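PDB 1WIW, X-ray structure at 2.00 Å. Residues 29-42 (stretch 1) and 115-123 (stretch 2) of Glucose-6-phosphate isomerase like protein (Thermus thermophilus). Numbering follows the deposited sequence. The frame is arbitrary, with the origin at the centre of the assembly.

Stretch 1, residues 29-42: PVPGEAYPGPHAAL
Stretch 2 115-123: LRFLLLATG

Residues 115-121 of stretch 2 are the end of a helix that begins earlier in the chain; Thr122 and Gly123 follow it as loop. Stretch 1 lies against it as an irregular loop, with a cis peptide bond before Pro38, and becomes a strand at 39-42. Val30 CA is 5.8 Å from Phe117 CA, Pro31 CA 5.8 Å from Ala121 CA, His39 CA 7.0 Å from Thr122 CA, and Ala41 CA 8.4 Å from Leu118 CA. The contact buries 576 Å², both sides summed.

Apolar packing dominates. Phe117 (chi1 179°, chi2 -94°) has the largest covered area. Its CB points sideways, but the t rotamer brings the ring nearer stretch 1. Pro29 CG and Pro31 CD each lie 4.0 Å from Phe117 CD2. Tyr35 (m, chi2 -76°) places CE2 4.0 Å from Phe117 CZ and CD2 3.9 Å from Ala121 CB. Ala121 CB also lies 4.4 Å from Pro31 CB, so this methyl touches both Pro31 and Tyr35. Pro31 points toward the helix, with CD 3.6 Å from Leu120 CB; its compact ring, C-gamma endo, fits there. Leu120 is m, t. Ala41 CB meets Leu118 CD1 (Leu118 also m, t) at 4.1 Å.

Polar contacts are few, and no direct hydrogen bond crosses the stretches. One water bridges them: it donates to Pro29 O at 2.7 Å and accepts from Arg116 NH2 at 3.1 Å. Arg116 is extended (chi1-chi3 t, chi4 -83°), which carries its guanidinium to the loop; Val30 CG2 (chi1 t) is 3.7 Å from Arg116 NH1, a van der Waals contact.

At the helix end, Thr122 leaves helical phi/psi (-113/24). Its p rotamer lets OG1 donate to Leu118 O at 2.7 Å. Its methyl lies over one face of the His39 ring (chi1 -53°, chi2 -61°), with Thr122 CG2 3.5 Å from His39 CD2. Gly123 follows with positive phi (68/26), which favours glycine.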

# COMPACT_ATOMS: atom_id res chain seq x y z
N PRO B 29 -14.01 -21.00 11.31
CA PRO B 29 -13.83 -21.65 12.61
C PRO B 29 -14.27 -20.79 13.79
O PRO B 29 -14.19 -19.56 13.75
CB PRO B 29 -12.33 -21.93 12.65
CG PRO B 29 -11.77 -20.75 11.92
CD PRO B 29 -12.70 -20.65 10.72
N VAL B 30 -14.72 -21.48 14.83
CA VAL B 30 -15.17 -20.86 16.06
C VAL B 30 -14.22 -21.32 17.16
O VAL B 30 -13.88 -22.50 17.24
CB VAL B 30 -16.61 -21.33 16.41
CG1 VAL B 30 -17.03 -20.81 17.76
CG2 VAL B 30 -17.57 -20.85 15.33
N PRO B 31 -13.75 -20.39 18.02
CA PRO B 31 -12.83 -20.81 19.08
C PRO B 31 -13.51 -21.78 20.05
O PRO B 31 -14.65 -21.57 20.46
CB PRO B 31 -12.42 -19.49 19.73
CG PRO B 31 -13.60 -18.61 19.49
CD PRO B 31 -14.00 -18.95 18.07
N GLY B 32 -12.80 -22.84 20.39
CA GLY B 32 -13.34 -23.83 21.30
C GLY B 32 -12.82 -23.71 22.72
O GLY B 32 -13.00 -24.62 23.53
N GLU B 33 -12.16 -22.59 23.02
CA GLU B 33 -11.63 -22.38 24.36
C GLU B 33 -11.35 -20.91 24.62
O GLU B 33 -11.25 -20.11 23.69
CB GLU B 33 -10.35 -23.21 24.55
CG GLU B 33 -9.22 -22.87 23.59
CD GLU B 33 -8.15 -23.95 23.56
OE1 GLU B 33 -7.06 -23.70 22.99
OE2 GLU B 33 -8.40 -25.05 24.10
N ALA B 34 -11.24 -20.56 25.90
CA ALA B 34 -10.99 -19.18 26.30
C ALA B 34 -9.50 -18.87 26.30
O ALA B 34 -8.83 -19.00 27.32
CB ALA B 34 -11.57 -18.92 27.68
N TYR B 35 -8.98 -18.46 25.14
CA TYR B 35 -7.57 -18.13 25.02
C TYR B 35 -7.20 -17.08 26.06
O TYR B 35 -7.82 -16.02 26.14
CB TYR B 35 -7.28 -17.60 23.61
CG TYR B 35 -7.50 -18.63 22.54
CD1 TYR B 35 -6.58 -19.66 22.34
CD2 TYR B 35 -8.66 -18.62 21.76
CE1 TYR B 35 -6.81 -20.65 21.39
CE2 TYR B 35 -8.89 -19.61 20.81
CZ TYR B 35 -7.96 -20.62 20.63
OH TYR B 35 -8.19 -21.60 19.70
N PRO B 36 -6.19 -17.37 26.88
CA PRO B 36 -5.75 -16.44 27.93
C PRO B 36 -5.16 -15.15 27.36
O PRO B 36 -4.30 -15.19 26.49
CB PRO B 36 -4.71 -17.26 28.69
CG PRO B 36 -4.09 -18.09 27.61
CD PRO B 36 -5.31 -18.56 26.84
N GLY B 37 -5.65 -14.02 27.86
CA GLY B 37 -5.15 -12.74 27.40
C GLY B 37 -3.85 -12.44 28.11
O GLY B 37 -3.46 -13.19 29.00
N PRO B 38 -3.14 -11.35 27.74
CA PRO B 38 -3.52 -10.41 26.69
C PRO B 38 -3.47 -11.07 25.31
O PRO B 38 -2.86 -12.13 25.14
CB PRO B 38 -2.50 -9.29 26.85
CG PRO B 38 -1.29 -10.03 27.29
CD PRO B 38 -1.84 -10.99 28.32
N HIS B 39 -4.10 -10.43 24.33
CA HIS B 39 -4.15 -10.97 22.97
C HIS B 39 -3.30 -10.19 21.97
O HIS B 39 -3.19 -8.97 22.03
CB HIS B 39 -5.59 -11.00 22.48
CG HIS B 39 -6.54 -11.69 23.42
ND1 HIS B 39 -6.40 -13.02 23.75
CD2 HIS B 39 -7.63 -11.24 24.08
CE1 HIS B 39 -7.37 -13.36 24.58
NE2 HIS B 39 -8.13 -12.30 24.80
N ALA B 40 -2.72 -10.92 21.02
CA ALA B 40 -1.92 -10.32 19.97
C ALA B 40 -2.13 -11.11 18.69
O ALA B 40 -2.46 -12.30 18.73
CB ALA B 40 -0.44 -10.33 20.37
N ALA B 41 -1.95 -10.46 17.55
CA ALA B 41 -2.12 -11.13 16.27
C ALA B 41 -1.16 -10.58 15.22
O ALA B 41 -0.92 -9.38 15.14
CB ALA B 41 -3.55 -11.00 15.79
N LEU B 42 -0.62 -11.49 14.42
CA LEU B 42 0.29 -11.15 13.34
C LEU B 42 -0.23 -11.95 12.16
O LEU B 42 -0.31 -13.17 12.23
CB LEU B 42 1.71 -11.58 13.70
CG LEU B 42 2.83 -11.27 12.71
CD1 LEU B 42 2.88 -9.78 12.42
CD2 LEU B 42 4.15 -11.75 13.28
N LEU B 115 -11.13 -12.73 10.68
CA LEU B 115 -11.60 -11.68 11.58
C LEU B 115 -12.64 -12.20 12.56
O LEU B 115 -12.57 -11.91 13.76
CB LEU B 115 -12.20 -10.51 10.78
CG LEU B 115 -12.78 -9.38 11.65
CD1 LEU B 115 -11.69 -8.75 12.52
CD2 LEU B 115 -13.40 -8.33 10.76
N ARG B 116 -13.59 -12.98 12.05
CA ARG B 116 -14.64 -13.56 12.89
C ARG B 116 -14.01 -14.38 14.01
O ARG B 116 -14.43 -14.29 15.17
CB ARG B 116 -15.56 -14.44 12.03
CG ARG B 116 -16.61 -15.23 12.80
CD ARG B 116 -17.74 -15.66 11.86
NE ARG B 116 -18.74 -16.52 12.50
CZ ARG B 116 -18.59 -17.83 12.67
NH1 ARG B 116 -19.55 -18.54 13.27
NH2 ARG B 116 -17.50 -18.44 12.23
N PHE B 117 -13.00 -15.17 13.68
CA PHE B 117 -12.33 -15.98 14.68
C PHE B 117 -11.68 -15.11 15.74
O PHE B 117 -11.84 -15.36 16.94
CB PHE B 117 -11.28 -16.88 14.02
CG PHE B 117 -10.52 -17.74 15.00
CD1 PHE B 117 -9.30 -17.31 15.52
CD2 PHE B 117 -11.02 -18.97 15.41
CE1 PHE B 117 -8.59 -18.09 16.44
CE2 PHE B 117 -10.33 -19.76 16.33
CZ PHE B 117 -9.11 -19.32 16.84
N LEU B 118 -10.94 -14.08 15.31
CA LEU B 118 -10.28 -13.17 16.25
C LEU B 118 -11.26 -12.45 17.17
O LEU B 118 -11.01 -12.33 18.37
CB LEU B 118 -9.43 -12.13 15.51
CG LEU B 118 -8.12 -12.60 14.89
CD1 LEU B 118 -7.35 -11.41 14.32
CD2 LEU B 118 -7.27 -13.29 15.95
N LEU B 119 -12.37 -11.97 16.63
CA LEU B 119 -13.34 -11.28 17.46
C LEU B 119 -13.93 -12.23 18.50
O LEU B 119 -14.09 -11.86 19.66
CB LEU B 119 -14.46 -10.67 16.60
CG LEU B 119 -14.03 -9.58 15.60
CD1 LEU B 119 -15.26 -9.00 14.92
CD2 LEU B 119 -13.27 -8.48 16.33
N LEU B 120 -14.24 -13.45 18.09
CA LEU B 120 -14.80 -14.44 19.00
C LEU B 120 -13.76 -14.94 20.00
O LEU B 120 -14.11 -15.37 21.11
CB LEU B 120 -15.35 -15.64 18.22
CG LEU B 120 -16.61 -15.40 17.38
CD1 LEU B 120 -16.91 -16.63 16.55
CD2 LEU B 120 -17.78 -15.10 18.30
N ALA B 121 -12.49 -14.87 19.62
CA ALA B 121 -11.41 -15.32 20.48
C ALA B 121 -11.00 -14.25 21.50
O ALA B 121 -10.38 -14.56 22.52
CB ALA B 121 -10.19 -15.70 19.63
N THR B 122 -11.36 -13.00 21.22
CA THR B 122 -11.00 -11.90 22.12
C THR B 122 -12.19 -11.25 22.83
O THR B 122 -12.11 -10.10 23.24
CB THR B 122 -10.22 -10.82 21.34
OG1 THR B 122 -11.00 -10.37 20.23
CG2 THR B 122 -8.89 -11.37 20.83
N GLY B 123 -13.28 -12.00 22.97
CA GLY B 123 -14.45 -11.48 23.65
C GLY B 123 -15.21 -10.35 22.98
O GLY B 123 -15.89 -9.57 23.65
O HOH W 1 -14.52 -17.75 11.71